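Local coordinates for lipoprotein (Colwellia psychrerythraea, PDB 3O0Y) that is of unknown function but, as a putative lipoprotein of the DUF885 family, is probably distantly related to metallopeptidases of the Peptidase_MA clan and possibly binds lipid, at residues His306-Asp311 with Tyr556-Leu561; Leu508-Gly513 with Ile525-Glu530. All coordinates share one frame; numbering follows the deposited sequence.

Contact 1 (His306-Asp311 with Tyr556-Leu561); sequences HQIGLD and YKLGML. With SO4 (sulfate ion), chain D.
Across segments 306-311 and 556-561 the closest CA atoms, those of Ile308 and Leu558, are 9.0 Å apart, so side-chain ends make the contact. It illustrates how lightly two helical segments far apart in sequence can touch at a protein surface. Ile308 reaches across with both branches. Its CG2 methyl, anti to the backbone N, lies 3.8 Å from Leu561 CD1, and the two side chains slide past each other in opposite directions. The other branch, CG1 with CD1, goes to Leu558, where Ile308 CD1 and Leu558 CD2 are a looser 4.5 Å apart. Leu558 and Leu561, three residues apart, thus offer one methyl each to a single isoleucine. Turned away from this apolar contact, Gln307 NE2 donates to Asp311 OD1 at 3.0 Å along their own helix, the acceptor lying in the amide plane but the carboxylate being met from above its plane. Tyr556 is turned elsewhere: its OH donates to O3 of a sulfate ion at 2.7 Å. Arg504, Arg507 and Arg545 also bind the sulfate, which probably came from the crystallisation liquor, and Arg507 adds a cation-pi contact with the tyrosine ring. The polar complement to the thin apolar seam is Lys557, whose NZ forms salt bridges with Glu312 of helix 302-326 and Glu501 of helix 491-515; this last helix touches both segments, while helix 467-483 packs against Tyr556 and Met560.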
ATOM      1  N   HIS A 306      -9.522  15.394  12.301  1.00  7.47           N
ATOM      2  CA  HIS A 306      -8.789  16.651  11.993  1.00  6.33           C
ATOM      3  C   HIS A 306      -8.158  17.236  13.202  1.00  7.32           C
ATOM      4  O   HIS A 306      -7.000  17.595  13.193  1.00  7.67           O
ATOM      5  CB  HIS A 306      -9.786  17.640  11.321  1.00  5.93           C
ATOM      6  CG  HIS A 306      -9.142  18.754  10.548  1.00  8.06           C
ATOM      7  ND1 HIS A 306      -9.015  20.038  11.049  1.00 21.24           N
ATOM      8  CD2 HIS A 306      -8.620  18.786   9.304  1.00  3.92           C
ATOM      9  CE1 HIS A 306      -8.429  20.809  10.133  1.00 12.12           C
ATOM     10  NE2 HIS A 306      -8.213  20.078   9.053  1.00 13.82           N
ATOM     11  N   GLN A 307      -8.909  17.271  14.316  1.00  6.66           N
ATOM     12  CA  GLN A 307      -8.388  17.818  15.564  1.00  8.53           C
ATOM     13  C   GLN A 307      -7.312  16.967  16.174  1.00  8.59           C
ATOM     14  O   GLN A 307      -6.343  17.520  16.719  1.00  8.22           O
ATOM     15  CB  GLN A 307      -9.509  18.007  16.599  1.00  8.32           C
ATOM     16  CG  GLN A 307      -9.136  18.765  17.817  1.00 10.75           C
ATOM     17  CD  GLN A 307      -8.744  20.204  17.495  1.00 16.82           C
ATOM     18  OE1 GLN A 307      -9.488  20.901  16.810  1.00 15.44           O
ATOM     19  NE2 GLN A 307      -7.528  20.594  17.836  1.00 13.53           N
ATOM     20  N   ILE A 308      -7.418  15.647  16.053  1.00  8.40           N
ATOM     21  CA  ILE A 308      -6.360  14.791  16.531  1.00  8.21           C
ATOM     22  C   ILE A 308      -5.094  15.095  15.711  1.00  6.45           C
ATOM     23  O   ILE A 308      -3.984  15.199  16.271  1.00  9.36           O
ATOM     24  CB  ILE A 308      -6.711  13.313  16.383  1.00 10.23           C
ATOM     25  CG1 ILE A 308      -7.843  12.932  17.361  1.00 10.84           C
ATOM     26  CG2 ILE A 308      -5.439  12.473  16.548  1.00 10.56           C
ATOM     27  CD1 ILE A 308      -8.435  11.529  16.991  1.00 13.36           C
ATOM     28  N   GLY A 309      -5.255  15.278  14.407  1.00  7.72           N
ATOM     29  CA  GLY A 309      -4.153  15.714  13.564  1.00  8.23           C
ATOM     30  C   GLY A 309      -3.510  17.023  14.014  1.00  7.99           C
ATOM     31  O   GLY A 309      -2.284  17.124  14.160  1.00  7.11           O
ATOM     32  N   LEU A 310      -4.292  18.031  14.237  1.00  7.60           N
ATOM     33  CA  LEU A 310      -3.773  19.300  14.695  1.00  6.92           C
ATOM     34  C   LEU A 310      -3.040  19.164  16.009  1.00  6.90           C
ATOM     35  O   LEU A 310      -1.947  19.776  16.156  1.00  8.16           O
ATOM     36  CB  LEU A 310      -4.894  20.340  14.839  1.00  6.78           C
ATOM     37  CG  LEU A 310      -5.520  20.788  13.469  1.00 10.90           C
ATOM     38  CD1 LEU A 310      -6.775  21.611  13.735  1.00 14.11           C
ATOM     39  CD2 LEU A 310      -4.518  21.552  12.596  1.00 11.25           C
ATOM     40  N   ASP A 311      -3.583  18.412  16.979  1.00  7.38           N
ATOM     41  CA  ASP A 311      -2.898  18.247  18.246  1.00  6.92           C
ATOM     42  C   ASP A 311      -1.608  17.496  18.121  1.00  7.58           C
ATOM     43  O   ASP A 311      -0.657  17.816  18.805  1.00  6.92           O
ATOM     44  CB  ASP A 311      -3.769  17.560  19.301  1.00  7.39           C
ATOM     45  CG  ASP A 311      -5.103  18.361  19.568  1.00 14.95           C
ATOM     46  OD1 ASP A 311      -5.125  19.595  19.341  1.00 21.81           O
ATOM     47  OD2 ASP A 311      -6.093  17.733  20.049  1.00 17.59           O
ATOM     48  N   TYR A 556      -2.276   5.577   9.075  1.00  8.52           N
ATOM     49  CA  TYR A 556      -0.914   5.620   9.629  1.00  6.92           C
ATOM     50  C   TYR A 556      -0.998   6.079  11.085  1.00  8.18           C
ATOM     51  O   TYR A 556      -0.594   5.358  12.017  1.00  7.67           O
ATOM     52  CB  TYR A 556      -0.020   6.609   8.841  1.00  8.22           C
ATOM     53  CG  TYR A 556       0.183   6.223   7.419  1.00  6.41           C
ATOM     54  CD1 TYR A 556       1.313   5.511   7.041  1.00  6.80           C
ATOM     55  CD2 TYR A 556      -0.795   6.476   6.440  1.00  8.38           C
ATOM     56  CE1 TYR A 556       1.442   5.057   5.790  1.00  9.94           C
ATOM     57  CE2 TYR A 556      -0.630   6.037   5.167  1.00  8.93           C
ATOM     58  CZ  TYR A 556       0.444   5.276   4.845  1.00  6.86           C
ATOM     59  OH  TYR A 556       0.601   4.830   3.560  1.00  9.39           O
ATOM     60  N   LYS A 557      -1.472   7.300  11.312  1.00  7.82           N
ATOM     61  CA  LYS A 557      -1.546   7.797  12.676  1.00  7.21           C
ATOM     62  C   LYS A 557      -2.677   7.134  13.468  1.00  7.37           C
ATOM     63  O   LYS A 557      -2.535   6.949  14.656  1.00  7.41           O
ATOM     64  CB  LYS A 557      -1.625   9.322  12.740  1.00  7.99           C
ATOM     65  CG  LYS A 557      -0.291   9.935  12.935  1.00 11.23           C
ATOM     66  CD  LYS A 557       0.076   9.767  14.428  1.00 11.72           C
ATOM     67  CE  LYS A 557       1.485  10.102  14.746  1.00 14.69           C
ATOM     68  NZ  LYS A 557       1.791  10.016  16.273  1.00 13.55           N
ATOM     69  N   LEU A 558      -3.870   6.942  12.910  1.00  7.90           N
ATOM     70  CA  LEU A 558      -4.947   6.373  13.744  1.00  7.32           C
ATOM     71  C   LEU A 558      -4.544   4.956  14.248  1.00  7.97           C
ATOM     72  O   LEU A 558      -4.773   4.595  15.401  1.00  9.67           O
ATOM     73  CB  LEU A 558      -6.262   6.367  13.002  1.00  6.82           C
ATOM     74  CG  LEU A 558      -6.809   7.745  12.707  1.00  8.25           C
ATOM     75  CD1 LEU A 558      -8.129   7.641  11.916  1.00  9.92           C
ATOM     76  CD2 LEU A 558      -6.912   8.598  13.968  1.00  9.08           C
ATOM     77  N   GLY A 559      -3.890   4.164  13.389  1.00  7.40           N
ATOM     78  CA  GLY A 559      -3.481   2.879  13.778  1.00  6.94           C
ATOM     79  C   GLY A 559      -2.355   2.957  14.811  1.00  6.51           C
ATOM     80  O   GLY A 559      -2.375   2.203  15.786  1.00  7.09           O
ATOM     81  N   MET A 560      -1.366   3.826  14.610  1.00  6.91           N
ATOM     82  CA  MET A 560      -0.276   3.975  15.533  1.00  6.77           C
ATOM     83  C   MET A 560      -0.778   4.396  16.935  1.00  7.84           C
ATOM     84  O   MET A 560      -0.352   3.813  17.955  1.00  7.32           O
ATOM     85  CB  MET A 560       0.811   4.928  14.986  1.00  6.09           C
ATOM     86  CG  MET A 560       2.050   5.024  15.880  1.00  8.46           C
ATOM     87  SD  MET A 560       2.919   6.736  15.741  1.00  8.43           S
ATOM     88  CE  MET A 560       4.445   6.396  16.712  1.00 13.84           C
ATOM     89  N   LEU A 561      -1.709   5.355  16.948  1.00  6.86           N
ATOM     90  CA  LEU A 561      -2.245   5.857  18.224  1.00  7.27           C
ATOM     91  C   LEU A 561      -2.966   4.748  18.979  1.00  6.51           C
ATOM     92  O   LEU A 561      -2.864   4.654  20.188  1.00  6.30           O
ATOM     93  CB  LEU A 561      -3.159   7.041  17.933  1.00  6.57           C
ATOM     94  CG  LEU A 561      -2.418   8.315  17.566  1.00  9.06           C
ATOM     95  CD1 LEU A 561      -3.422   9.325  16.981  1.00 11.25           C
ATOM     96  CD2 LEU A 561      -1.702   8.978  18.756  1.00 11.57           C
TER
HETATM   97  S   SO4 D 610       3.934   5.751   2.814  1.00 22.32           S
HETATM   98  O1  SO4 D 610       4.011   6.318   4.188  1.00 20.64           O
HETATM   99  O2  SO4 D 610       5.244   5.348   2.425  1.00 25.87           O
HETATM  100  O3  SO4 D 610       3.107   4.522   2.751  1.00 24.42           O
HETATM  101  O4  SO4 D 610       3.252   6.659   1.931  1.00 29.62           O

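Contact 2 (Leu508-Gly513 with Ile525-Glu530); sequences LVVDTG and ISYMSE
Val509 and Val510 present their methyls to Tyr527 across an antiparallel helical hairpin whose segment axes come within 10.2 Å at an angle of 179°. Tyr527 shows how one rotamer can span such a gap: with CG anti to the backbone N (chi1 -180°), the ring extends toward the opposite helix and meets adjacent valines with neighbouring ring atoms. Val509 CG1 lies 3.7 Å from Tyr527 CE2, the two side chains crossing at about a right angle, and Val509 CG2 comes within 3.9 Å of the phenolic OH. Nearer the root of the ring, Val510 CG1 is 3.7 Å from Tyr527 CD2. Val510 uses its second methyl, CG2, held between the backbone N and carbonyl carbon, for Met528, whose CE stands 4.2 Å away. The methionine reaches it by running extended through chi1 and chi2, then turning at its last torsion (chi3 -100°). Trp519, in the connecting loop, completes the group with its edge-to-face stack on Tyr527 and backbone hydrogen bonding to Gly513. Methyls and one tyrosine ring do the touching, without hydrogen bonds between the segments, which is consistent with shape and burial doing the work there while the loop adds the backbone bonding.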
ATOM      1  N   LEU A 508      -3.387  13.387   8.684  1.00  6.18           N
ATOM      2  CA  LEU A 508      -4.741  13.444   9.316  1.00  6.72           C
ATOM      3  C   LEU A 508      -5.421  14.788   9.021  1.00  8.45           C
ATOM      4  O   LEU A 508      -6.647  14.899   8.719  1.00  9.73           O
ATOM      5  CB  LEU A 508      -4.632  13.273  10.831  1.00  6.07           C
ATOM      6  CG  LEU A 508      -4.134  11.904  11.325  1.00  7.63           C
ATOM      7  CD1 LEU A 508      -4.324  11.969  12.856  1.00  7.91           C
ATOM      8  CD2 LEU A 508      -4.934  10.722  10.696  1.00  6.45           C
ATOM      9  N   VAL A 509      -4.617  15.850   9.081  1.00  6.86           N
ATOM     10  CA  VAL A 509      -5.132  17.187   8.886  1.00  6.30           C
ATOM     11  C   VAL A 509      -5.539  17.437   7.422  1.00  6.29           C
ATOM     12  O   VAL A 509      -6.645  17.974   7.100  1.00  8.78           O
ATOM     13  CB  VAL A 509      -4.122  18.241   9.315  1.00  4.83           C
ATOM     14  CG1 VAL A 509      -4.716  19.634   9.073  1.00  7.46           C
ATOM     15  CG2 VAL A 509      -3.748  18.130  10.799  1.00  6.92           C
ATOM     16  N   VAL A 510      -4.637  17.075   6.499  1.00  6.54           N
ATOM     17  CA  VAL A 510      -4.870  17.390   5.085  1.00  6.58           C
ATOM     18  C   VAL A 510      -5.908  16.439   4.410  1.00  7.43           C
ATOM     19  O   VAL A 510      -6.634  16.867   3.486  1.00  7.27           O
ATOM     20  CB  VAL A 510      -3.553  17.479   4.217  1.00  8.57           C
ATOM     21  CG1 VAL A 510      -2.638  18.666   4.722  1.00 10.45           C
ATOM     22  CG2 VAL A 510      -2.816  16.171   4.166  1.00 10.64           C
ATOM     23  N   ASP A 511      -5.978  15.167   4.817  1.00  7.57           N
ATOM     24  CA  ASP A 511      -6.949  14.270   4.155  1.00  7.40           C
ATOM     25  C   ASP A 511      -8.347  14.664   4.589  1.00  7.34           C
ATOM     26  O   ASP A 511      -9.233  14.829   3.745  1.00  8.55           O
ATOM     27  CB  ASP A 511      -6.634  12.811   4.500  1.00  6.33           C
ATOM     28  CG  ASP A 511      -7.473  11.822   3.724  1.00  7.88           C
ATOM     29  OD1 ASP A 511      -7.125  11.540   2.568  1.00 11.08           O
ATOM     30  OD2 ASP A 511      -8.508  11.392   4.266  1.00 11.12           O
ATOM     31  N   THR A 512      -8.526  14.898   5.897  1.00  5.80           N
ATOM     32  CA  THR A 512      -9.841  15.395   6.373  1.00  8.78           C
ATOM     33  C   THR A 512     -10.095  16.826   5.821  1.00  8.84           C
ATOM     34  O   THR A 512     -11.223  17.215   5.537  1.00 10.30           O
ATOM     35  CB  THR A 512      -9.941  15.393   7.873  1.00  7.90           C
ATOM     36  OG1 THR A 512      -8.838  16.120   8.478  1.00  6.82           O
ATOM     37  CG2 THR A 512      -9.917  13.982   8.447  1.00  8.73           C
ATOM     38  N   GLY A 513      -9.012  17.609   5.713  1.00  9.23           N
ATOM     39  CA  GLY A 513      -9.068  18.979   5.113  1.00  7.40           C
ATOM     40  C   GLY A 513      -9.701  18.960   3.738  1.00  7.90           C
ATOM     41  O   GLY A 513     -10.719  19.636   3.515  1.00  9.03           O
ATOM     42  N   ILE A 525      -1.438  21.717  -0.150  1.00 10.36           N
ATOM     43  CA  ILE A 525       0.006  21.746  -0.480  1.00 10.74           C
ATOM     44  C   ILE A 525       0.760  22.750   0.431  1.00 11.19           C
ATOM     45  O   ILE A 525       1.794  22.419   1.034  1.00 13.19           O
ATOM     46  CB  ILE A 525       0.232  22.137  -1.969  1.00 11.05           C
ATOM     47  CG1 ILE A 525      -0.257  21.029  -2.901  1.00 13.06           C
ATOM     48  CG2 ILE A 525       1.751  22.419  -2.252  1.00 15.27           C
ATOM     49  CD1 ILE A 525      -0.424  21.397  -4.303  1.00 11.14           C
ATOM     50  N   SER A 526       0.223  23.957   0.526  1.00 12.38           N
ATOM     51  CA  SER A 526       0.852  25.027   1.316  1.00 13.92           C
ATOM     52  C   SER A 526       0.994  24.588   2.755  1.00 13.14           C
ATOM     53  O   SER A 526       2.077  24.674   3.334  1.00 13.42           O
ATOM     54  CB  SER A 526       0.011  26.307   1.290  1.00 16.10           C
ATOM     55  OG  SER A 526       0.004  26.840  -0.022  1.00 27.28           O
ATOM     56  N   TYR A 527      -0.078  24.016   3.327  1.00 11.46           N
ATOM     57  CA  TYR A 527      -0.049  23.601   4.754  1.00 10.59           C
ATOM     58  C   TYR A 527       1.042  22.545   4.941  1.00 10.55           C
ATOM     59  O   TYR A 527       1.848  22.606   5.890  1.00 10.98           O
ATOM     60  CB  TYR A 527      -1.449  23.069   5.186  1.00 12.00           C
ATOM     61  CG  TYR A 527      -1.527  22.621   6.624  1.00 10.88           C
ATOM     62  CD1 TYR A 527      -1.557  23.526   7.687  1.00 13.24           C
ATOM     63  CD2 TYR A 527      -1.355  21.272   6.956  1.00 10.64           C
ATOM     64  CE1 TYR A 527      -1.631  23.079   9.025  1.00 13.52           C
ATOM     65  CE2 TYR A 527      -1.277  20.872   8.251  1.00  9.88           C
ATOM     66  CZ  TYR A 527      -1.437  21.733   9.275  1.00  9.71           C
ATOM     67  OH  TYR A 527      -1.421  21.238  10.545  1.00  9.77           O
ATOM     68  N   MET A 528       0.985  21.496   4.111  1.00 10.92           N
ATOM     69  CA  MET A 528       1.899  20.377   4.306  1.00 11.19           C
ATOM     70  C   MET A 528       3.379  20.823   4.127  1.00 12.12           C
ATOM     71  O   MET A 528       4.289  20.376   4.876  1.00 11.47           O
ATOM     72  CB  MET A 528       1.564  19.189   3.379  1.00 10.63           C
ATOM     73  CG  MET A 528       2.545  18.027   3.419  1.00 10.13           C
ATOM     74  SD  MET A 528       1.853  16.461   2.541  1.00  5.41           S
ATOM     75  CE  MET A 528       1.333  15.549   3.808  1.00 15.98           C
ATOM     76  N   SER A 529       3.628  21.636   3.121  1.00 13.14           N
ATOM     77  CA  SER A 529       4.967  22.174   2.921  1.00 16.75           C
ATOM     78  C   SER A 529       5.475  22.929   4.151  1.00 15.58           C
ATOM     79  O   SER A 529       6.580  22.603   4.681  1.00 20.25           O
ATOM     80  CB  SER A 529       4.960  23.163   1.744  1.00 17.84           C
ATOM     81  OG  SER A 529       4.875  22.407   0.621  1.00 21.42           O
ATOM     82  N   GLU A 530       4.658  23.865   4.609  1.00 16.58           N
ATOM     83  CA  GLU A 530       5.012  24.733   5.745  1.00 18.55           C
ATOM     84  C   GLU A 530       5.227  23.945   7.031  1.00 16.85           C
ATOM     85  O   GLU A 530       6.141  24.270   7.776  1.00 17.79           O
ATOM     86  CB  GLU A 530       3.970  25.783   6.037  1.00 20.24           C
ATOM     87  CG  GLU A 530       3.891  26.861   4.983  1.00 30.61           C
ATOM     88  CD  GLU A 530       2.644  27.726   5.118  1.00 40.18           C
ATOM     89  OE1 GLU A 530       2.009  27.684   6.205  1.00 49.16           O
ATOM     90  OE2 GLU A 530       2.313  28.453   4.141  1.00 46.37           O
TER

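Overall arrangement
The two contacts, with centres 13 Å apart, are joined chiefly through helix 491-515. Val509 takes part in both: its CG1 faces Tyr527, while its CG2, besides lying near Tyr527 OH, packs 3.4 Å from Gly309 C and 3.5 Å from Leu310 N of contact 1, an approach to the bare backbone that the glycine permits. Tyr527 of contact 2 likewise touches Leu310, and Lys557 of contact 1 rests on Leu508. The helix that carries Leu508-Gly513 also supplies Arg504 and Arg507 to the sulfate bound by Tyr556, so a hydrophobic hairpin and an anion site share one scaffold. As a worked example, a shared helix here unites a local contact with one closed across 244 intervening residues.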